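Ammonium transporter (Kuenenia stuttgartiensis, PDB 6EU6) probably senses ammonium as the Amt-type membrane part of a sensor histidine kinase, relaying the presence of ammonium across the membrane. Local coordinates at residues S232-I235 / G236-I239; I255-Y258 / A259-R263; V320-I323 / A324-V328. One frame throughout, in Å; residues are numbered along the deposited sequence.

Overall arrangement
The three sites illustrate how carbonyl oxygens and side chains a turn apart shape helices at different depths of an Amt fold. Interactions 1 and 2 lie near opposite ends of one helix, 234-261, with centres 35 Å apart and nearest atoms about 20 Å apart. The first packs against a second subunit; the second lies at the surface, where a dodecyl-maltoside bridges to that subunit. Interaction 3 opens helix 322-340 deep inside the chain, its centre about 9 Å from the centre of the chain, and probably carries one of the paired histidines characteristic of the Amt family. It comes within about 9 Å of interaction 2 and about 17 Å of interaction 1, nearest atoms in each case, so none touches another.

Interaction 1: residues S232-I235 / G236-I239; sequences SVNI and GLVI
The carbonyl oxygen of Asn-234 takes its firm hydrogen bond from Val-238 N at 3.0 Å, with an N-H...O angle of 156°. Carbon atoms crowd the same oxygen: Val-238 CG2 stands 3.3 Å from Asn-234 O, and Leu-237 CB approaches Asn-234 O to 3.4 Å. The valine methyl gets there because its chi1 of 167° turns CG1 away from the backbone N and sets CG2 beside it, on the side facing the preceding turn. One residue on, Ile-239 N donates to Ile-235 O over 3.2 Å in a straighter bond, at 168°, and the Ile-239 CG1 branch lies 3.7 Å from Ile-235 O.

Toward the start of the helix the bonding is less regular. Gly-236 N reaches Val-233 O only weakly, whereas Ile-235 N binds Ser-232 O at 3.0 Å. Ser-232 OG accepts two weak bonds, from Asn-234 N and, at 3.3 Å, from Asn-234 ND2. This pair of links joins the amide side chain to the serine while the backbone winds into the first turn.

Ile-235 and Ile-239, one turn apart, both pack on Trp-12 of helix 2-34. Against a neighbouring subunit, Ile-235 meets Ile-14, Leu-237 meets Tyr-94 and Ile-239 meets Phe-98. The arrangement is consistent with a weakly capped amino-terminal turn, in which Ser-232 precedes the turn leading into a long helix of the Amt fold, at the subunit interface of the trimer.

Interaction 2: residues I255-Y258 / A259-R263; sequences IFIY and ATRKR. With LMT (dodecyl-beta-D-maltoside), chain E.
Thr-260 grips Phe-256 twice over, at its backbone and at its ring. Its hydroxyl OG1 donates to Phe-256 O at 2.7 Å, folding back onto the helix because chi1 (62°) wedges it between the backbone N and the carbonyl carbon. Thr-260 N adds a weak bond to that oxygen. The same torsion leaves CG2 beside the backbone N, from where it makes a CH-pi contact: Thr-260 CG2 sits 4.1 Å from the centroid of the Phe-256 ring, over one face but offset toward the rim.

The helix then ends. Arg-261 N binds Ile-257 O at 2.9 Å, and Lys-262 N closes on Tyr-258 O at 2.7 Å just as Lys-262 turns to positive phi. The phenol of Tyr-258 lies under the detergent tail, dodecyl-maltoside C3 standing 3.7 Å above the centre of the Tyr-258 ring; the same detergent is hydrogen-bonded to Ile-122 N of a neighbouring subunit.

Arg-261 runs extended past Ile-257 CG2 to a salt bridge with Glu-265, which Arg-263 shares, and to Ser-268 of helix 266-280. Phe-256, Ile-257 and Arg-261 all rest on Ile-304, placing this helix end against helix 289-312.

Interaction 3: residues V320-I323 / A324-V328; sequences VSAI and AVHGV
His-326 and His-171 probably correspond to the twin-histidine pair of the Amt family, and His-326 sits one turn above Ala-322 at the start of a buried helix. The imidazole presents its edge to that turn: His-326 CD2 lies 3.3 Å from Ala-322 O, near the ring plane, while Ala-322 CB is 4.2 Å from His-326 CD2. With chi1 at -57°, CG lies opposite the carbonyl carbon and the ring leans back beside its own backbone N, which donates to Ala-322 O at 2.9 Å. Over one ring face Val-325 CG1 stands 3.8 Å above the centre of the His-326 imidazole.

The turn that follows is widened to a pi-type turn. Ile-323 O receives Val-328 N at 3.0 Å, nearly along the C=O axis, and a bent, weak bond from Gly-327 N. Before it, Val-325 N binds Ser-321 O at 2.9 Å. The Ser-321 hydroxyl is turned elsewhere, to Glu-307, and it is Asp-318 that receives the N-H of Ile-323 and, weakly, that of Ala-322.

His-326 ND1 is hydrogen-bonded to His-171 ND1, the two rings inclined at about 15°. One nitrogen of the link would have to donate and the other accept, so the protonation of the two rings is probably linked; the packing at edge and face probably limits rotation of His-326 and keeps the link aligned.

Interaction 1: residues S232-I235 / G236-I239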
loop_
_atom_site.group_PDB
_atom_site.type_symbol
_atom_site.label_atom_id
_atom_site.label_comp_id
_atom_site.label_asym_id
_atom_site.label_seq_id
_atom_site.Cartn_x
_atom_site.Cartn_y
_atom_site.Cartn_z
ATOM N N SER A 232 -11.743 19.989 1.581
ATOM C CA SER A 232 -12.787 20.615 2.429
ATOM C C SER A 232 -13.228 19.544 3.403
ATOM O O SER A 232 -12.863 18.384 3.292
ATOM C CB SER A 232 -14.011 21.085 1.640
ATOM O OG SER A 232 -14.485 20.145 0.678
ATOM N N VAL A 233 -14.068 19.932 4.306
ATOM C CA VAL A 233 -14.830 19.022 5.175
ATOM C C VAL A 233 -15.537 17.880 4.403
ATOM O O VAL A 233 -15.733 16.750 4.887
ATOM C CB VAL A 233 -15.816 19.895 6.009
ATOM C CG1 VAL A 233 -15.051 21.066 6.647
ATOM C CG2 VAL A 233 -16.896 20.510 5.154
ATOM N N ASN A 234 -15.813 18.124 3.139
ATOM C CA ASN A 234 -16.463 17.130 2.316
ATOM C C ASN A 234 -15.640 15.865 2.052
ATOM O O ASN A 234 -16.184 14.855 1.545
ATOM C CB ASN A 234 -16.829 17.762 0.966
ATOM C CG ASN A 234 -17.884 18.781 1.135
ATOM O OD1 ASN A 234 -18.808 18.568 1.916
ATOM N ND2 ASN A 234 -17.736 19.920 0.473
ATOM N N ILE A 235 -14.338 15.952 2.288
ATOM C CA ILE A 235 -13.447 14.864 1.989
ATOM C C ILE A 235 -13.820 13.633 2.821
ATOM O O ILE A 235 -13.898 12.550 2.286
ATOM C CB ILE A 235 -12.010 15.322 2.245
ATOM C CG1 ILE A 235 -10.990 14.354 1.763
ATOM C CG2 ILE A 235 -11.770 15.648 3.724
ATOM C CD1 ILE A 235 -9.646 15.052 1.918
ATOM N N GLY A 236 -14.096 13.825 4.124
ATOM C CA GLY A 236 -14.521 12.722 4.989
ATOM C C GLY A 236 -15.854 12.118 4.547
ATOM O O GLY A 236 -16.055 10.901 4.630
ATOM N N LEU A 237 -16.724 12.948 4.014
ATOM C CA LEU A 237 -18.033 12.479 3.564
ATOM C C LEU A 237 -17.857 11.567 2.376
ATOM O O LEU A 237 -18.490 10.515 2.321
ATOM C CB LEU A 237 -18.957 13.675 3.218
ATOM C CG LEU A 237 -20.312 13.369 2.537
ATOM C CD1 LEU A 237 -21.133 12.494 3.421
ATOM C CD2 LEU A 237 -21.020 14.704 2.254
ATOM N N VAL A 238 -17.033 11.995 1.408
ATOM C CA VAL A 238 -16.889 11.231 0.154
ATOM C C VAL A 238 -16.293 9.846 0.489
ATOM O O VAL A 238 -16.704 8.813 -0.030
ATOM C CB VAL A 238 -15.967 11.969 -0.791
ATOM C CG1 VAL A 238 -15.547 11.065 -1.937
ATOM C CG2 VAL A 238 -16.716 13.197 -1.291
ATOM N N ILE A 239 -15.255 9.870 1.328
ATOM C CA ILE A 239 -14.575 8.594 1.680
ATOM C C ILE A 239 -15.448 7.662 2.500
ATOM O O ILE A 239 -15.459 6.470 2.269
ATOM C CB ILE A 239 -13.241 8.933 2.329
ATOM C CG1 ILE A 239 -12.359 9.415 1.175
ATOM C CG2 ILE A 239 -12.645 7.714 3.019
ATOM C CD1 ILE A 239 -10.959 9.819 1.448
#

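Interaction 2: residues I255-Y258 / A259-R263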
loop_
_atom_site.group_PDB
_atom_site.type_symbol
_atom_site.label_atom_id
_atom_site.label_comp_id
_atom_site.label_asym_id
_atom_site.label_seq_id
_atom_site.Cartn_x
_atom_site.Cartn_y
_atom_site.Cartn_z
ATOM N N ILE A 255 -25.876 -11.985 1.722
ATOM C CA ILE A 255 -27.233 -12.433 1.985
ATOM C C ILE A 255 -27.854 -13.105 0.756
ATOM O O ILE A 255 -28.338 -14.196 0.890
ATOM C CB ILE A 255 -28.101 -11.311 2.562
ATOM C CG1 ILE A 255 -27.586 -10.942 3.932
ATOM C CG2 ILE A 255 -29.574 -11.735 2.626
ATOM C CD1 ILE A 255 -28.032 -9.580 4.328
ATOM N N PHE A 256 -27.821 -12.436 -0.403
ATOM C CA PHE A 256 -28.407 -12.875 -1.651
ATOM C C PHE A 256 -27.748 -14.159 -2.156
ATOM O O PHE A 256 -28.429 -15.035 -2.694
ATOM C CB PHE A 256 -28.249 -11.764 -2.702
ATOM C CG PHE A 256 -28.748 -12.121 -4.094
ATOM C CD1 PHE A 256 -30.102 -12.146 -4.364
ATOM C CD2 PHE A 256 -27.858 -12.390 -5.133
ATOM C CE1 PHE A 256 -30.569 -12.438 -5.649
ATOM C CE2 PHE A 256 -28.318 -12.720 -6.412
ATOM C CZ PHE A 256 -29.684 -12.735 -6.668
ATOM N N ILE A 257 -26.416 -14.242 -2.054
ATOM C CA ILE A 257 -25.714 -15.403 -2.514
ATOM C C ILE A 257 -26.034 -16.632 -1.634
ATOM O O ILE A 257 -26.142 -17.727 -2.202
ATOM C CB ILE A 257 -24.185 -15.222 -2.596
ATOM C CG1 ILE A 257 -23.799 -14.175 -3.659
ATOM C CG2 ILE A 257 -23.512 -16.527 -2.974
ATOM C CD1 ILE A 257 -22.360 -13.625 -3.481
ATOM N N TYR A 258 -26.144 -16.470 -0.293
ATOM C CA TYR A 258 -26.513 -17.563 0.654
ATOM C C TYR A 258 -27.928 -18.017 0.332
ATOM O O TYR A 258 -28.171 -19.191 0.045
ATOM C CB TYR A 258 -26.418 -17.132 2.142
ATOM C CG TYR A 258 -26.485 -18.293 3.150
ATOM C CD1 TYR A 258 -25.540 -19.318 3.131
ATOM C CD2 TYR A 258 -27.500 -18.362 4.119
ATOM C CE1 TYR A 258 -25.603 -20.381 4.037
ATOM C CE2 TYR A 258 -27.571 -19.421 5.023
ATOM C CZ TYR A 258 -26.612 -20.425 4.972
ATOM O OH TYR A 258 -26.648 -21.479 5.847
ATOM N N ALA A 259 -28.846 -17.067 0.307
ATOM C CA ALA A 259 -30.239 -17.389 0.050
ATOM C C ALA A 259 -30.451 -18.187 -1.288
ATOM O O ALA A 259 -31.300 -19.047 -1.341
ATOM C CB ALA A 259 -31.073 -16.118 0.079
ATOM N N THR A 260 -29.669 -17.904 -2.336
ATOM C CA THR A 260 -29.914 -18.404 -3.688
ATOM C C THR A 260 -28.980 -19.531 -4.126
ATOM O O THR A 260 -29.219 -20.228 -5.101
ATOM C CB THR A 260 -29.762 -17.279 -4.713
ATOM O OG1 THR A 260 -28.419 -16.798 -4.679
ATOM C CG2 THR A 260 -30.763 -16.137 -4.418
ATOM N N ARG A 261 -27.881 -19.681 -3.446
ATOM C CA ARG A 261 -26.940 -20.749 -3.737
ATOM C C ARG A 261 -26.539 -21.572 -2.530
ATOM O O ARG A 261 -25.685 -22.448 -2.690
ATOM C CB ARG A 261 -25.656 -20.194 -4.374
ATOM C CG ARG A 261 -25.893 -19.263 -5.543
ATOM C CD ARG A 261 -24.584 -18.742 -6.111
ATOM N NE ARG A 261 -24.859 -17.587 -6.932
ATOM C CZ ARG A 261 -23.956 -16.825 -7.531
ATOM N NH1 ARG A 261 -22.651 -17.080 -7.455
ATOM N NH2 ARG A 261 -24.386 -15.801 -8.226
ATOM N N LYS A 262 -27.097 -21.300 -1.337
ATOM C CA LYS A 262 -26.771 -22.066 -0.076
ATOM C C LYS A 262 -25.235 -22.224 0.307
ATOM O O LYS A 262 -24.833 -23.130 1.042
ATOM C CB LYS A 262 -27.542 -23.430 -0.081
ATOM C CG LYS A 262 -29.070 -23.307 0.036
ATOM C CD LYS A 262 -29.662 -24.327 1.024
ATOM C CE LYS A 262 -31.192 -24.244 1.160
ATOM N NZ LYS A 262 -31.622 -24.366 2.584
ATOM N N ARG A 263 -24.392 -21.304 -0.169
ATOM C CA ARG A 263 -22.964 -21.232 0.177
ATOM C C ARG A 263 -22.475 -19.775 -0.158
ATOM O O ARG A 263 -23.122 -19.069 -0.934
ATOM C CB ARG A 263 -22.148 -22.272 -0.614
ATOM C CG ARG A 263 -21.914 -21.928 -2.096
ATOM C CD ARG A 263 -21.606 -23.124 -2.999
ATOM N NE ARG A 263 -21.805 -22.799 -4.426
ATOM C CZ ARG A 263 -22.985 -22.769 -5.068
ATOM N NH1 ARG A 263 -23.034 -22.469 -6.365
ATOM N NH2 ARG A 263 -24.128 -23.052 -4.443
HETATM C C1B LMT E . -19.396 -25.388 10.356
HETATM C C2B LMT E . -19.076 -26.767 9.691
HETATM C C3B LMT E . -20.215 -27.747 9.939
HETATM C C4B LMT E . -20.329 -27.852 11.433
HETATM C C5B LMT E . -20.722 -26.536 12.051
HETATM C C6B LMT E . -20.947 -26.749 13.557
HETATM O O1B LMT E . -20.559 -24.826 9.760
HETATM O O2B LMT E . -18.936 -26.665 8.267
HETATM O O3B LMT E . -20.000 -29.075 9.443
HETATM O "O4'" LMT E . -21.301 -28.848 11.772
HETATM O O5B LMT E . -19.702 -25.545 11.742
HETATM O O6B LMT E . -20.129 -27.826 14.141
HETATM C "C1'" LMT E . -21.898 -21.659 7.511
HETATM C "C2'" LMT E . -20.600 -22.299 7.196
HETATM C "C3'" LMT E . -20.470 -23.617 7.813
HETATM C "C4'" LMT E . -20.531 -23.495 9.268
HETATM C "C5'" LMT E . -21.799 -22.692 9.646
HETATM C "C6'" LMT E . -21.808 -22.406 11.132
HETATM O "O1'" LMT E . -21.981 -20.412 6.855
HETATM O "O2'" LMT E . -20.517 -22.548 5.821
HETATM O "O3'" LMT E . -19.226 -24.225 7.521
HETATM O "O5'" LMT E . -21.933 -21.481 8.916
HETATM O "O6'" LMT E . -20.578 -21.881 11.667
HETATM C C1 LMT E . -23.243 -19.739 7.111
HETATM C C2 LMT E . -23.365 -18.492 6.223
HETATM C C3 LMT E . -24.551 -17.598 6.573
HETATM C C4 LMT E . -24.658 -16.353 5.659
HETATM C C5 LMT E . -24.376 -15.029 6.380
HETATM C C6 LMT E . -25.290 -13.845 6.075
HETATM C C7 LMT E . -24.611 -12.532 6.513
HETATM C C8 LMT E . -25.435 -11.655 7.448
HETATM C C9 LMT E . -24.730 -10.345 7.894
HETATM C C10 LMT E . -25.700 -9.280 8.525
HETATM C C11 LMT E . -25.211 -8.453 9.763
HETATM C C12 LMT E . -24.958 -6.942 9.585
#

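Interaction 3: residues V320-I323 / A324-V328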
loop_
_atom_site.group_PDB
_atom_site.type_symbol
_atom_site.label_atom_id
_atom_site.label_comp_id
_atom_site.label_asym_id
_atom_site.label_seq_id
_atom_site.Cartn_x
_atom_site.Cartn_y
_atom_site.Cartn_z
ATOM N N VAL A 320 -12.754 -12.205 -15.012
ATOM C CA VAL A 320 -12.769 -11.434 -13.767
ATOM C C VAL A 320 -14.070 -10.713 -13.505
ATOM O O VAL A 320 -14.123 -9.918 -12.612
ATOM C CB VAL A 320 -11.620 -10.401 -13.710
ATOM C CG1 VAL A 320 -10.263 -11.065 -13.959
ATOM C CG2 VAL A 320 -11.862 -9.268 -14.660
ATOM N N SER A 321 -15.078 -10.955 -14.328
ATOM C CA SER A 321 -16.355 -10.254 -14.301
ATOM C C SER A 321 -16.205 -8.741 -14.489
ATOM O O SER A 321 -16.901 -7.955 -13.847
ATOM C CB SER A 321 -17.121 -10.593 -13.038
ATOM O OG SER A 321 -17.227 -11.977 -12.902
ATOM N N ALA A 322 -15.197 -8.331 -15.274
ATOM C CA ALA A 322 -14.935 -6.937 -15.546
ATOM C C ALA A 322 -16.156 -6.193 -16.122
ATOM O O ALA A 322 -16.416 -5.018 -15.816
ATOM C CB ALA A 322 -13.797 -6.808 -16.508
ATOM N N ILE A 323 -16.909 -6.892 -16.971
ATOM C CA ILE A 323 -18.065 -6.245 -17.647
ATOM C C ILE A 323 -19.143 -5.964 -16.621
ATOM O O ILE A 323 -19.637 -4.868 -16.500
ATOM C CB ILE A 323 -18.626 -7.133 -18.754
ATOM C CG1 ILE A 323 -17.547 -7.380 -19.817
ATOM C CG2 ILE A 323 -19.854 -6.444 -19.329
ATOM C CD1 ILE A 323 -17.882 -8.595 -20.725
ATOM N N ALA A 324 -19.431 -6.952 -15.802
ATOM C CA ALA A 324 -20.364 -6.722 -14.698
ATOM C C ALA A 324 -19.929 -5.675 -13.705
ATOM O O ALA A 324 -20.757 -4.850 -13.296
ATOM C CB ALA A 324 -20.615 -8.023 -13.971
ATOM N N VAL A 325 -18.627 -5.644 -13.306
ATOM C CA VAL A 325 -18.195 -4.756 -12.241
ATOM C C VAL A 325 -18.209 -3.321 -12.811
ATOM O O VAL A 325 -18.844 -2.391 -12.273
ATOM C CB VAL A 325 -16.795 -5.131 -11.728
ATOM C CG1 VAL A 325 -16.162 -4.009 -10.940
ATOM C CG2 VAL A 325 -16.870 -6.427 -10.917
ATOM N N HIS A 326 -17.459 -3.154 -13.894
ATOM C CA HIS A 326 -17.193 -1.839 -14.444
ATOM C C HIS A 326 -18.315 -1.314 -15.419
ATOM O O HIS A 326 -18.701 -0.176 -15.323
ATOM C CB HIS A 326 -15.825 -1.821 -15.131
ATOM C CG HIS A 326 -14.678 -2.219 -14.249
ATOM N ND1 HIS A 326 -14.052 -1.342 -13.402
ATOM C CD2 HIS A 326 -14.056 -3.410 -14.078
ATOM C CE1 HIS A 326 -13.093 -1.978 -12.740
ATOM N NE2 HIS A 326 -13.107 -3.246 -13.109
ATOM N N GLY A 327 -18.745 -2.139 -16.324
ATOM C CA GLY A 327 -19.774 -1.759 -17.300
ATOM C C GLY A 327 -21.120 -1.601 -16.573
ATOM O O GLY A 327 -21.637 -0.512 -16.468
ATOM N N VAL A 328 -21.617 -2.676 -16.004
ATOM C CA VAL A 328 -22.938 -2.633 -15.380
ATOM C C VAL A 328 -22.948 -1.826 -14.088
ATOM O O VAL A 328 -23.816 -0.980 -13.851
ATOM C CB VAL A 328 -23.524 -4.041 -15.168
ATOM C CG1 VAL A 328 -24.902 -3.966 -14.459
ATOM C CG2 VAL A 328 -23.613 -4.778 -16.482
#